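Local coordinates for protein peptidoglycan glycosyltransferase (Burkholderia ambifaria, PDB 5UY7) that belongs to the penicillin-binding proteins and carries a domain of the beta-lactamase-like fold, at residues A304-D309 and S325-T330; F299-A304 and W372-Q377; N289-T294 and F312-V317; S278-L283 and A333-P338. All blocks are in the same frame, centred on the assembly; numbering follows the deposited sequence.

Contact 1: A304-D309 and S325-T330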
loop_
_atom_site.group_PDB
_atom_site.type_symbol
_atom_site.label_atom_id
_atom_site.label_comp_id
_atom_site.label_asym_id
_atom_site.label_seq_id
_atom_site.Cartn_x
_atom_site.Cartn_y
_atom_site.Cartn_z
ATOM N N ALA A 304 21.419 1.308 -16.656
ATOM C CA ALA A 304 20.270 2.185 -16.473
ATOM C C ALA A 304 20.356 2.917 -15.141
ATOM O O ALA A 304 20.827 2.350 -14.147
ATOM C CB ALA A 304 18.964 1.392 -16.530
ATOM N N PRO A 305 19.921 4.173 -15.098
ATOM C CA PRO A 305 20.028 4.946 -13.859
ATOM C C PRO A 305 18.857 4.681 -12.930
ATOM O O PRO A 305 17.692 4.656 -13.340
ATOM C CB PRO A 305 20.026 6.396 -14.352
ATOM C CG PRO A 305 19.178 6.349 -15.584
ATOM C CD PRO A 305 19.429 4.994 -16.220
ATOM N N ILE A 306 19.182 4.481 -11.658
ATOM C CA ILE A 306 18.200 4.385 -10.591
ATOM C C ILE A 306 18.499 5.512 -9.614
ATOM O O ILE A 306 19.658 5.715 -9.234
ATOM C CB ILE A 306 18.251 3.005 -9.918
ATOM C CG1 ILE A 306 17.982 1.933 -10.981
ATOM C CG2 ILE A 306 17.233 2.921 -8.795
ATOM C CD1 ILE A 306 18.202 0.517 -10.521
ATOM N N THR A 307 17.466 6.263 -9.234
ATOM C CA THR A 307 17.648 7.554 -8.585
ATOM C C THR A 307 16.783 7.663 -7.336
ATOM O O THR A 307 15.608 7.279 -7.354
ATOM C CB THR A 307 17.290 8.690 -9.554
ATOM O OG1 THR A 307 18.086 8.573 -10.739
ATOM C CG2 THR A 307 17.536 10.038 -8.917
ATOM N N ASP A 308 17.365 8.194 -6.257
ATOM C CA ASP A 308 16.612 8.583 -5.072
ATOM C C ASP A 308 16.320 10.079 -5.110
ATOM O O ASP A 308 16.931 10.833 -5.873
ATOM C CB ASP A 308 17.371 8.234 -3.790
ATOM C CG ASP A 308 17.395 6.746 -3.509
ATOM O OD1 ASP A 308 16.728 5.985 -4.241
ATOM O OD2 ASP A 308 18.062 6.343 -2.534
ATOM N N ASP A 309 15.371 10.503 -4.271
ATOM C CA ASP A 309 15.007 11.918 -4.213
ATOM C C ASP A 309 16.082 12.765 -3.553
ATOM O O ASP A 309 16.073 13.991 -3.702
ATOM C CB ASP A 309 13.688 12.097 -3.460
ATOM C CG ASP A 309 12.498 11.611 -4.256
ATOM O OD1 ASP A 309 12.576 11.622 -5.503
ATOM O OD2 ASP A 309 11.487 11.219 -3.636
ATOM N N SER A 325 13.527 4.874 -0.525
ATOM C CA SER A 325 14.677 4.838 -1.424
ATOM C C SER A 325 14.454 3.827 -2.551
ATOM O O SER A 325 14.252 2.635 -2.291
ATOM C CB SER A 325 15.932 4.484 -0.619
ATOM O OG SER A 325 17.052 4.260 -1.466
ATOM N N ASN A 326 14.490 4.300 -3.804
ATOM C CA ASN A 326 14.496 3.391 -4.952
ATOM C C ASN A 326 15.762 2.553 -4.991
ATOM O O ASN A 326 15.716 1.363 -5.331
ATOM C CB ASN A 326 14.408 4.173 -6.262
ATOM C CG ASN A 326 13.044 4.755 -6.507
ATOM O OD1 ASN A 326 12.087 4.429 -5.812
ATOM N ND2 ASN A 326 12.941 5.611 -7.522
ATOM N N ILE A 327 16.906 3.175 -4.708
ATOM C CA ILE A 327 18.176 2.452 -4.742
ATOM C C ILE A 327 18.203 1.374 -3.666
ATOM O O ILE A 327 18.656 0.245 -3.906
ATOM C CB ILE A 327 19.345 3.440 -4.597
ATOM C CG1 ILE A 327 19.365 4.370 -5.809
ATOM C CG2 ILE A 327 20.676 2.693 -4.474
ATOM C CD1 ILE A 327 20.256 5.558 -5.637
ATOM N N GLY A 328 17.725 1.703 -2.464
ATOM C CA GLY A 328 17.681 0.705 -1.407
ATOM C C GLY A 328 16.755 -0.447 -1.743
ATOM O O GLY A 328 17.072 -1.612 -1.483
ATOM N N ALA A 329 15.585 -0.135 -2.312
ATOM C CA ALA A 329 14.677 -1.196 -2.738
ATOM C C ALA A 329 15.334 -2.084 -3.786
ATOM O O ALA A 329 15.212 -3.315 -3.738
ATOM C CB ALA A 329 13.381 -0.584 -3.283
ATOM N N THR A 330 16.044 -1.469 -4.738
ATOM C CA THR A 330 16.715 -2.224 -5.790
ATOM C C THR A 330 17.767 -3.156 -5.209
ATOM O O THR A 330 17.834 -4.334 -5.574
ATOM C CB THR A 330 17.357 -1.264 -6.791
ATOM O OG1 THR A 330 16.330 -0.525 -7.463
ATOM C CG2 THR A 330 18.204 -2.034 -7.821
HETATM O O HOH W 1 14.706 5.477 -10.346
HETATM O O HOH W 2 13.685 7.128 -4.707
#

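Contact 2: F299-A304 and W372-Q377. With SO4 (sulfate ion), chain E.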
loop_
_atom_site.group_PDB
_atom_site.type_symbol
_atom_site.label_atom_id
_atom_site.label_comp_id
_atom_site.label_asym_id
_atom_site.label_seq_id
_atom_site.Cartn_x
_atom_site.Cartn_y
_atom_site.Cartn_z
ATOM N N PHE A 299 22.466 5.621 -8.763
ATOM C CA PHE A 299 22.911 4.248 -8.943
ATOM C C PHE A 299 22.753 3.877 -10.412
ATOM O O PHE A 299 21.917 4.444 -11.121
ATOM C CB PHE A 299 22.109 3.299 -8.033
ATOM C CG PHE A 299 22.620 1.884 -8.003
ATOM C CD1 PHE A 299 23.918 1.599 -7.617
ATOM C CD2 PHE A 299 21.767 0.830 -8.296
ATOM C CE1 PHE A 299 24.372 0.290 -7.566
ATOM C CE2 PHE A 299 22.212 -0.480 -8.244
ATOM C CZ PHE A 299 23.516 -0.750 -7.879
ATOM N N VAL A 300 23.580 2.942 -10.874
ATOM C CA VAL A 300 23.499 2.438 -12.238
ATOM C C VAL A 300 23.421 0.922 -12.184
ATOM O O VAL A 300 24.240 0.276 -11.523
ATOM C CB VAL A 300 24.696 2.889 -13.100
ATOM C CG1 VAL A 300 24.578 2.300 -14.490
ATOM C CG2 VAL A 300 24.749 4.400 -13.174
ATOM N N LEU A 301 22.427 0.359 -12.866
ATOM C CA LEU A 301 22.225 -1.084 -12.919
ATOM C C LEU A 301 22.075 -1.476 -14.378
ATOM O O LEU A 301 21.119 -1.056 -15.038
ATOM C CB LEU A 301 20.994 -1.503 -12.115
ATOM C CG LEU A 301 20.709 -3.004 -12.137
ATOM C CD1 LEU A 301 21.892 -3.764 -11.569
ATOM C CD2 LEU A 301 19.459 -3.314 -11.348
ATOM N N ASP A 302 23.023 -2.268 -14.878
ATOM C CA ASP A 302 23.034 -2.688 -16.278
ATOM C C ASP A 302 22.868 -1.493 -17.213
ATOM O O ASP A 302 22.095 -1.526 -18.172
ATOM C CB ASP A 302 21.963 -3.747 -16.536
ATOM C CG ASP A 302 22.229 -5.029 -15.780
ATOM O OD1 ASP A 302 23.407 -5.280 -15.445
ATOM O OD2 ASP A 302 21.269 -5.783 -15.518
ATOM N N GLY A 303 23.596 -0.418 -16.920
ATOM C CA GLY A 303 23.559 0.779 -17.727
ATOM C C GLY A 303 22.390 1.707 -17.477
ATOM O O GLY A 303 22.368 2.809 -18.040
ATOM N N ALA A 304 21.419 1.308 -16.656
ATOM C CA ALA A 304 20.270 2.185 -16.473
ATOM C C ALA A 304 20.356 2.917 -15.141
ATOM O O ALA A 304 20.827 2.350 -14.147
ATOM C CB ALA A 304 18.964 1.392 -16.530
ATOM N N TRP A 372 11.856 -11.725 -17.018
ATOM C CA TRP A 372 12.335 -10.496 -16.394
ATOM C C TRP A 372 13.794 -10.238 -16.738
ATOM O O TRP A 372 14.652 -11.102 -16.536
ATOM C CB TRP A 372 12.202 -10.560 -14.871
ATOM C CG TRP A 372 10.819 -10.609 -14.330
ATOM C CD1 TRP A 372 9.658 -10.738 -15.031
ATOM C CD2 TRP A 372 10.451 -10.537 -12.948
ATOM N NE1 TRP A 372 8.585 -10.749 -14.165
ATOM C CE2 TRP A 372 9.051 -10.634 -12.881
ATOM C CE3 TRP A 372 11.177 -10.406 -11.759
ATOM C CZ2 TRP A 372 8.360 -10.597 -11.671
ATOM C CZ3 TRP A 372 10.495 -10.378 -10.564
ATOM C CH2 TRP A 372 9.098 -10.468 -10.526
ATOM N N ARG A 373 14.080 -9.043 -17.243
ATOM C CA ARG A 373 15.451 -8.561 -17.235
ATOM C C ARG A 373 15.800 -8.085 -15.829
ATOM O O ARG A 373 14.921 -7.758 -15.032
ATOM C CB ARG A 373 15.637 -7.429 -18.245
ATOM N N ARG A 374 17.099 -8.065 -15.518
ATOM C CA ARG A 374 17.515 -7.648 -14.181
ATOM C C ARG A 374 17.036 -6.232 -13.870
ATOM O O ARG A 374 16.581 -5.948 -12.750
ATOM C CB ARG A 374 19.036 -7.760 -14.047
ATOM C CG ARG A 374 19.496 -7.760 -12.605
ATOM C CD ARG A 374 20.912 -8.289 -12.453
ATOM N NE ARG A 374 21.894 -7.439 -13.118
ATOM C CZ ARG A 374 23.152 -7.302 -12.713
ATOM N NH1 ARG A 374 23.574 -7.951 -11.636
ATOM N NH2 ARG A 374 23.984 -6.509 -13.375
ATOM N N ILE A 375 17.088 -5.339 -14.860
ATOM C CA ILE A 375 16.590 -3.984 -14.644
ATOM C C ILE A 375 15.082 -3.985 -14.408
ATOM O O ILE A 375 14.561 -3.128 -13.684
ATOM C CB ILE A 375 16.983 -3.083 -15.832
ATOM C CG1 ILE A 375 16.659 -1.622 -15.525
ATOM C CG2 ILE A 375 16.285 -3.531 -17.102
ATOM C CD1 ILE A 375 17.336 -1.112 -14.280
ATOM N N GLU A 376 14.355 -4.946 -14.988
ATOM C CA GLU A 376 12.912 -5.010 -14.764
ATOM C C GLU A 376 12.589 -5.510 -13.359
ATOM O O GLU A 376 11.646 -5.022 -12.720
ATOM C CB GLU A 376 12.265 -5.896 -15.829
ATOM C CG GLU A 376 12.331 -5.284 -17.213
ATOM C CD GLU A 376 12.065 -6.285 -18.318
ATOM O OE1 GLU A 376 12.129 -7.506 -18.058
ATOM O OE2 GLU A 376 11.789 -5.846 -19.453
ATOM N N GLN A 377 13.355 -6.484 -12.861
ATOM C CA GLN A 377 13.229 -6.859 -11.456
ATOM C C GLN A 377 13.472 -5.653 -10.555
ATOM O O GLN A 377 12.761 -5.454 -9.559
ATOM C CB GLN A 377 14.201 -7.993 -11.120
ATOM C CG GLN A 377 14.146 -8.421 -9.656
ATOM C CD GLN A 377 15.027 -9.615 -9.363
ATOM O OE1 GLN A 377 15.457 -10.315 -10.274
ATOM N NE2 GLN A 377 15.312 -9.847 -8.084
HETATM S S SO4 E . 19.331 -9.329 -17.977
HETATM O O1 SO4 E . 19.008 -10.577 -17.288
HETATM O O2 SO4 E . 18.663 -8.214 -17.315
HETATM O O3 SO4 E . 20.776 -9.109 -17.933
HETATM O O4 SO4 E . 18.889 -9.410 -19.367
HETATM O O HOH W 3 18.842 -5.715 -17.020
#

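Contact 3: N289-T294 and F312-V317. With SO4 (sulfate ion), chain C.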
loop_
_atom_site.group_PDB
_atom_site.type_symbol
_atom_site.label_atom_id
_atom_site.label_comp_id
_atom_site.label_asym_id
_atom_site.label_seq_id
_atom_site.Cartn_x
_atom_site.Cartn_y
_atom_site.Cartn_z
ATOM N N ASN A 289 17.973 -4.399 10.569
ATOM C CA ASN A 289 19.123 -3.527 10.771
ATOM C C ASN A 289 20.275 -3.815 9.819
ATOM O O ASN A 289 21.366 -3.270 10.013
ATOM C CB ASN A 289 19.604 -3.612 12.219
ATOM C CG ASN A 289 18.577 -3.092 13.190
ATOM O OD1 ASN A 289 18.212 -3.768 14.153
ATOM N ND2 ASN A 289 18.081 -1.893 12.928
ATOM N N THR A 290 20.060 -4.652 8.807
ATOM C CA THR A 290 21.032 -4.786 7.729
ATOM C C THR A 290 21.286 -3.432 7.079
ATOM O O THR A 290 20.353 -2.673 6.815
ATOM C CB THR A 290 20.520 -5.777 6.687
ATOM O OG1 THR A 290 20.465 -7.089 7.264
ATOM C CG2 THR A 290 21.424 -5.790 5.452
ATOM N N LEU A 291 22.560 -3.131 6.825
ATOM C CA LEU A 291 22.915 -1.871 6.180
ATOM C C LEU A 291 22.823 -1.998 4.666
ATOM O O LEU A 291 23.223 -3.013 4.084
ATOM C CB LEU A 291 24.325 -1.442 6.574
ATOM C CG LEU A 291 24.530 -1.171 8.065
ATOM C CD1 LEU A 291 25.929 -0.633 8.314
ATOM C CD2 LEU A 291 23.477 -0.208 8.596
ATOM N N VAL A 292 22.301 -0.950 4.032
ATOM C CA VAL A 292 22.153 -0.856 2.583
ATOM C C VAL A 292 22.765 0.470 2.157
ATOM O O VAL A 292 22.319 1.532 2.612
ATOM C CB VAL A 292 20.678 -0.931 2.150
ATOM C CG1 VAL A 292 20.557 -0.915 0.626
ATOM C CG2 VAL A 292 20.010 -2.167 2.746
ATOM N N GLU A 293 23.769 0.413 1.289
ATOM C CA GLU A 293 24.487 1.607 0.854
ATOM C C GLU A 293 23.754 2.235 -0.324
ATOM O O GLU A 293 23.663 1.625 -1.394
ATOM C CB GLU A 293 25.922 1.262 0.459
ATOM C CG GLU A 293 26.717 0.571 1.560
ATOM C CD GLU A 293 26.941 1.448 2.787
ATOM O OE1 GLU A 293 26.729 2.680 2.708
ATOM O OE2 GLU A 293 27.338 0.897 3.837
ATOM N N THR A 294 23.238 3.452 -0.137
ATOM C CA THR A 294 22.628 4.171 -1.247
ATOM C C THR A 294 23.429 5.391 -1.687
ATOM O O THR A 294 23.067 6.015 -2.693
ATOM C CB THR A 294 21.184 4.597 -0.912
ATOM O OG1 THR A 294 21.182 5.724 -0.023
ATOM C CG2 THR A 294 20.411 3.445 -0.276
ATOM N N PHE A 312 20.786 9.681 0.429
ATOM C CA PHE A 312 20.467 9.186 1.761
ATOM C C PHE A 312 21.624 8.459 2.432
ATOM O O PHE A 312 21.560 8.212 3.642
ATOM C CB PHE A 312 19.247 8.259 1.698
ATOM C CG PHE A 312 17.979 8.957 1.281
ATOM C CD1 PHE A 312 17.485 10.026 2.014
ATOM C CD2 PHE A 312 17.264 8.523 0.173
ATOM C CE1 PHE A 312 16.311 10.664 1.639
ATOM C CE2 PHE A 312 16.084 9.150 -0.208
ATOM C CZ PHE A 312 15.607 10.226 0.526
ATOM N N GLY A 313 22.670 8.110 1.687
ATOM C CA GLY A 313 23.809 7.465 2.299
ATOM C C GLY A 313 23.500 6.049 2.757
ATOM O O GLY A 313 22.714 5.318 2.149
ATOM N N THR A 314 24.141 5.660 3.858
ATOM C CA THR A 314 23.957 4.328 4.412
ATOM C C THR A 314 22.663 4.286 5.211
ATOM O O THR A 314 22.471 5.088 6.132
ATOM C CB THR A 314 25.136 3.945 5.303
ATOM O OG1 THR A 314 26.361 4.142 4.589
ATOM C CG2 THR A 314 25.020 2.484 5.725
ATOM N N LEU A 315 21.778 3.361 4.853
ATOM C CA LEU A 315 20.499 3.188 5.523
ATOM C C LEU A 315 20.404 1.774 6.075
ATOM O O LEU A 315 21.001 0.840 5.535
ATOM C CB LEU A 315 19.322 3.424 4.566
ATOM C CG LEU A 315 19.210 4.810 3.931
ATOM C CD1 LEU A 315 18.078 4.845 2.909
ATOM C CD2 LEU A 315 19.009 5.851 5.028
ATOM N N THR A 316 19.647 1.614 7.153
ATOM C CA THR A 316 19.195 0.266 7.465
ATOM C C THR A 316 18.081 -0.117 6.501
ATOM O O THR A 316 17.531 0.720 5.785
ATOM C CB THR A 316 18.662 0.166 8.889
ATOM O OG1 THR A 316 17.552 1.069 9.024
ATOM C CG2 THR A 316 19.741 0.517 9.910
ATOM N N VAL A 317 17.727 -1.405 6.506
ATOM C CA VAL A 317 16.565 -1.842 5.735
ATOM C C VAL A 317 15.328 -1.064 6.163
ATOM O O VAL A 317 14.529 -0.636 5.326
ATOM C CB VAL A 317 16.379 -3.363 5.890
ATOM C CG1 VAL A 317 14.984 -3.793 5.408
ATOM C CG2 VAL A 317 17.461 -4.092 5.114
HETATM S S SO4 C . 19.102 -7.268 13.350
HETATM O O1 SO4 C . 18.541 -8.517 13.856
HETATM O O2 SO4 C . 19.599 -6.455 14.458
HETATM O O3 SO4 C . 18.056 -6.525 12.649
HETATM O O4 SO4 C . 20.203 -7.569 12.437
HETATM O O HOH W 4 20.277 7.754 -1.699
#

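Contact 4: S278-L283 and A333-P338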
loop_
_atom_site.group_PDB
_atom_site.type_symbol
_atom_site.label_atom_id
_atom_site.label_comp_id
_atom_site.label_asym_id
_atom_site.label_seq_id
_atom_site.Cartn_x
_atom_site.Cartn_y
_atom_site.Cartn_z
ATOM N N SER A 278 9.446 -6.829 2.780
ATOM C CA SER A 278 8.817 -7.969 3.446
ATOM C C SER A 278 9.391 -9.289 2.946
ATOM O O SER A 278 9.725 -10.179 3.739
ATOM C CB SER A 278 7.303 -7.954 3.229
ATOM O OG SER A 278 6.682 -6.873 3.900
ATOM N N LEU A 279 9.497 -9.443 1.625
ATOM C CA LEU A 279 9.963 -10.720 1.095
ATOM C C LEU A 279 11.417 -10.985 1.471
ATOM O O LEU A 279 11.762 -12.104 1.858
ATOM C CB LEU A 279 9.786 -10.760 -0.427
ATOM C CG LEU A 279 10.167 -12.091 -1.076
ATOM C CD1 LEU A 279 9.309 -13.243 -0.553
ATOM C CD2 LEU A 279 10.060 -11.964 -2.594
ATOM N N ALA A 280 12.284 -9.970 1.373
ATOM C CA ALA A 280 13.689 -10.182 1.727
ATOM C C ALA A 280 13.848 -10.532 3.204
ATOM O O ALA A 280 14.698 -11.358 3.568
ATOM C CB ALA A 280 14.509 -8.941 1.370
ATOM N N LEU A 281 13.049 -9.913 4.075
ATOM C CA LEU A 281 13.036 -10.329 5.478
ATOM C C LEU A 281 12.561 -11.770 5.619
ATOM O O LEU A 281 13.174 -12.577 6.333
ATOM C CB LEU A 281 12.127 -9.403 6.295
ATOM C CG LEU A 281 12.600 -7.953 6.406
ATOM C CD1 LEU A 281 11.485 -7.093 7.006
ATOM C CD2 LEU A 281 13.844 -7.904 7.296
ATOM N N ASP A 282 11.457 -12.109 4.945
ATOM C CA ASP A 282 10.857 -13.429 5.092
ATOM C C ASP A 282 11.789 -14.525 4.590
ATOM O O ASP A 282 11.811 -15.633 5.142
ATOM C CB ASP A 282 9.526 -13.472 4.340
ATOM C CG ASP A 282 8.446 -14.219 5.094
ATOM O OD1 ASP A 282 8.280 -13.968 6.309
ATOM O OD2 ASP A 282 7.767 -15.053 4.464
ATOM N N LEU A 283 12.550 -14.242 3.532
ATOM C CA LEU A 283 13.516 -15.194 2.997
ATOM C C LEU A 283 14.827 -15.190 3.764
ATOM O O LEU A 283 15.738 -15.944 3.398
ATOM C CB LEU A 283 13.777 -14.898 1.516
ATOM C CG LEU A 283 12.561 -15.120 0.619
ATOM C CD1 LEU A 283 12.831 -14.696 -0.820
ATOM C CD2 LEU A 283 12.164 -16.589 0.680
ATOM N N ALA A 333 16.169 -5.966 -3.538
ATOM C CA ALA A 333 15.594 -6.865 -4.535
ATOM C C ALA A 333 16.651 -7.749 -5.178
ATOM O O ALA A 333 16.360 -8.896 -5.541
ATOM C CB ALA A 333 14.871 -6.058 -5.617
ATOM N N MET A 334 17.877 -7.245 -5.335
ATOM C CA MET A 334 18.912 -8.033 -5.996
ATOM C C MET A 334 19.406 -9.205 -5.152
ATOM O O MET A 334 20.134 -10.052 -5.679
ATOM C CB MET A 334 20.078 -7.124 -6.395
ATOM C CG MET A 334 19.717 -6.101 -7.473
ATOM S SD MET A 334 19.221 -6.847 -9.046
ATOM C CE MET A 334 17.448 -6.657 -8.985
ATOM N N THR A 335 19.023 -9.280 -3.874
ATOM C CA THR A 335 19.285 -10.463 -3.068
ATOM C C THR A 335 18.301 -11.587 -3.347
ATOM O O THR A 335 18.430 -12.658 -2.750
ATOM C CB THR A 335 19.247 -10.133 -1.567
ATOM O OG1 THR A 335 17.896 -9.907 -1.151
ATOM C CG2 THR A 335 20.085 -8.898 -1.253
ATOM N N MET A 336 17.327 -11.376 -4.234
ATOM C CA MET A 336 16.286 -12.360 -4.486
ATOM C C MET A 336 16.227 -12.702 -5.967
ATOM O O MET A 336 16.774 -11.993 -6.814
ATOM C CB MET A 336 14.933 -11.841 -3.979
ATOM C CG MET A 336 14.978 -11.579 -2.479
ATOM S SD MET A 336 13.435 -10.909 -1.852
ATOM C CE MET A 336 13.519 -9.231 -2.461
ATOM N N ARG A 337 15.593 -13.838 -6.264
ATOM C CA ARG A 337 15.444 -14.334 -7.624
ATOM C C ARG A 337 14.113 -13.873 -8.199
ATOM O O ARG A 337 13.151 -13.670 -7.457
ATOM C CB ARG A 337 15.498 -15.857 -7.649
ATOM N N PRO A 338 14.040 -13.718 -9.523
ATOM C CA PRO A 338 12.750 -13.379 -10.150
ATOM C C PRO A 338 11.619 -14.308 -9.744
ATOM O O PRO A 338 10.522 -13.834 -9.419
ATOM C CB PRO A 338 13.070 -13.486 -11.647
ATOM C CG PRO A 338 14.506 -13.122 -11.733
ATOM C CD PRO A 338 15.150 -13.686 -10.489
#

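Contact 1: A304-D309 and S325-T330
D308 puts its carboxylate at the start of helix 326-333 and holds it through both oxygens. I327 N donates to D308 OD1 over 2.9 Å in an almost straight bond (172°), arriving on the syn side and near the carboxylate plane. On the other oxygen, S325 OG gives its proton to D308 OD2 at 2.5 Å, again from the syn side but farther out of the plane. That hydroxyl, set anti to its own backbone N (chi1 172°), also accepts from G328 N at 2.8 Å. S325 is thus the N-cap of the helix; D308 accepts the serine proton, which fixes the rotation of the hydroxyl, and grips I327 N itself. The amino end of the helix would be expected to stabilise the negative charge of D308. Alongside, N326 leans toward the strand: its ND2 makes a weak bond to T307 O (3.2 Å), and water 1 links T307 N to the same amide nitrogen, weakly on the amide side. Deeper in, I306 CD1 and T330 CG2 meet tip to tip at 3.7 Å, while I306 CG2 lies 3.9 Å from I327 CG1. T330 OG1 turns back to N326 O, reaching it from the opposite face to T330 N. Y382 and strand 298-301 cover this apolar patch. N326 OD1 is bonded to K273 NZ, which ties the contact to a likely SxxK site; N326 would be the asparagine of the (S/Y)xN-type motif, an arrangement typical of penicillin-binding proteins.

Contact 2: F299-A304 and W372-Q377
D302 rides on a tight type I' turn, in the left-handed backbone region (phi 50°), and from there meets R374 in a two-pronged salt bridge. R374 NE donates to D302 OD2 over 3.0 Å in a straight bond (172°) that lies in the guanidinium plane. The second prong joins R374 NH2 to D302 OD1; its modelled length is very short, so its exact value is doubtful. The carboxylate and guanidinium planes are tilted 25° from each other, and the two side chains cross at about a right angle. L301 CD1 covers one face of the guanidinium, offset toward its rim and 3.9 Å from R374 NH2. Beside this polar pair runs a small apolar one: I375 CD1 touches A304 CB at 3.7 Å and lies 4.2 Å from L301 CD2. Water 3 accepts from I375 N at 2.8 Å and donates to D302 OD2 at 2.9 Å, tying the turn to the first turn of the helix. It also bonds a sulfate ion, probably from the crystallisation liquor, that sits at the amino end of the helix by R374 N. Around this surface contact, strand 298-301 pairs with strand 304-307 and sets L301 against T330 of helix 326-333 and A378 of helix 374-381, while R374 packs on M334 and W372 leans on helix 338-347.

Contact 3: N289-T294 and F312-V317
G313 O is gripped twice by T294. The hydroxyl T294 OG1 donates in the carbonyl plane, on a lone pair, at 2.7 Å, while T294 N comes from above that plane at 3.0 Å. The hydroxyl gets there because OG1 stands between the backbone N and the carbonyl carbon (chi1 76°); water 4 donates to it from the far side of the grip and accepts from F312 N. Further along, V292 and L315 form the hydrogen-bonded pair of the ladder, V292 N to L315 O at 2.7 Å and L315 N to V292 O at 2.9 Å. Their side chains share the face that packs on V320 of helix 317-323. E293 and T314 lie side by side on the other face, where T314 OG1 bonds E293 OE1 at a doubtfully short distance. Near the end of the ladder, V317 N bonds weakly to T290 O, and V317 CG2 rests 3.8 Å from T290 CB and 4.0 Å from V292 CG2. T316 there caps helix 317-323, its OG1 accepting from G319 N. The whole is a two-stranded antiparallel ladder, one face against helices and the other bearing polar side chains, that leads directly into a helix of the penicillin-binding domain.

Contact 4: S278-L283 and A333-P338
M336 is the bump of this contact, and the hollow it fills is a notch on helix 273-282 lined by L279, A280 and L283. Its sulfur goes in deepest: M336 SD lies 3.6 Å from L279 CG and 3.6 Å from A280 N, close against the helix backbone itself. A280 CB, at 3.9 Å from the sulfur, forms a low floor, and the leucines rise higher as walls. L283 CD1 closes the outer end, 4.0 Å from SD and 4.1 Å from M336 CG. The chain bends about its CG-SD bond (chi3 -74°), which puts the methyl over the alanine, M336 CE sitting 4.0 Å from A280 CB. Both leucine side chains cross the methionine obliquely. T335 approaches A280 only loosely, and its hydroxyl is engaged with I332 O. No hydrogen bond crosses between the two segments, so shape and dispersion carry the fit. What presents the methionine is the type I turn A333-M336, which starts from A333 of helix 326-333 and is closed by M336 N to A333 O at 3.0 Å. R285 NH1 binds T335 O, so the turn is anchored from outside as well. M341 and M344 of helix 338-347 pack on L279, extending the apolar layer. This is buried core packing between an interhelical turn and the helix that begins at K273 of the probable SxxK motif, within the helical part of the penicillin-binding fold.

In the fold
Contacts 1 and 2 share A304 and the hairpin of strands 298-301 and 304-307, where I306 N probably bonds F299 O at 2.8 Å; their centres are 11 Å apart. Contact 3 abuts contact 1 through V292 and T294, and T294 CG2 packs 3.7 Å from S325 OG. Contacts 2 and 4 meet where Q377 NE2 lies 2.9 Å from M336 O, a probable hydrogen bond, and W372 rests on P338. Contacts 3 and 4 do not touch, their nearest atoms being about 5 Å apart. Helix 326-333 begins in contact 1, beside the likely active site through N326, and ends at the turn of contact 4, whose own helix starts with K273.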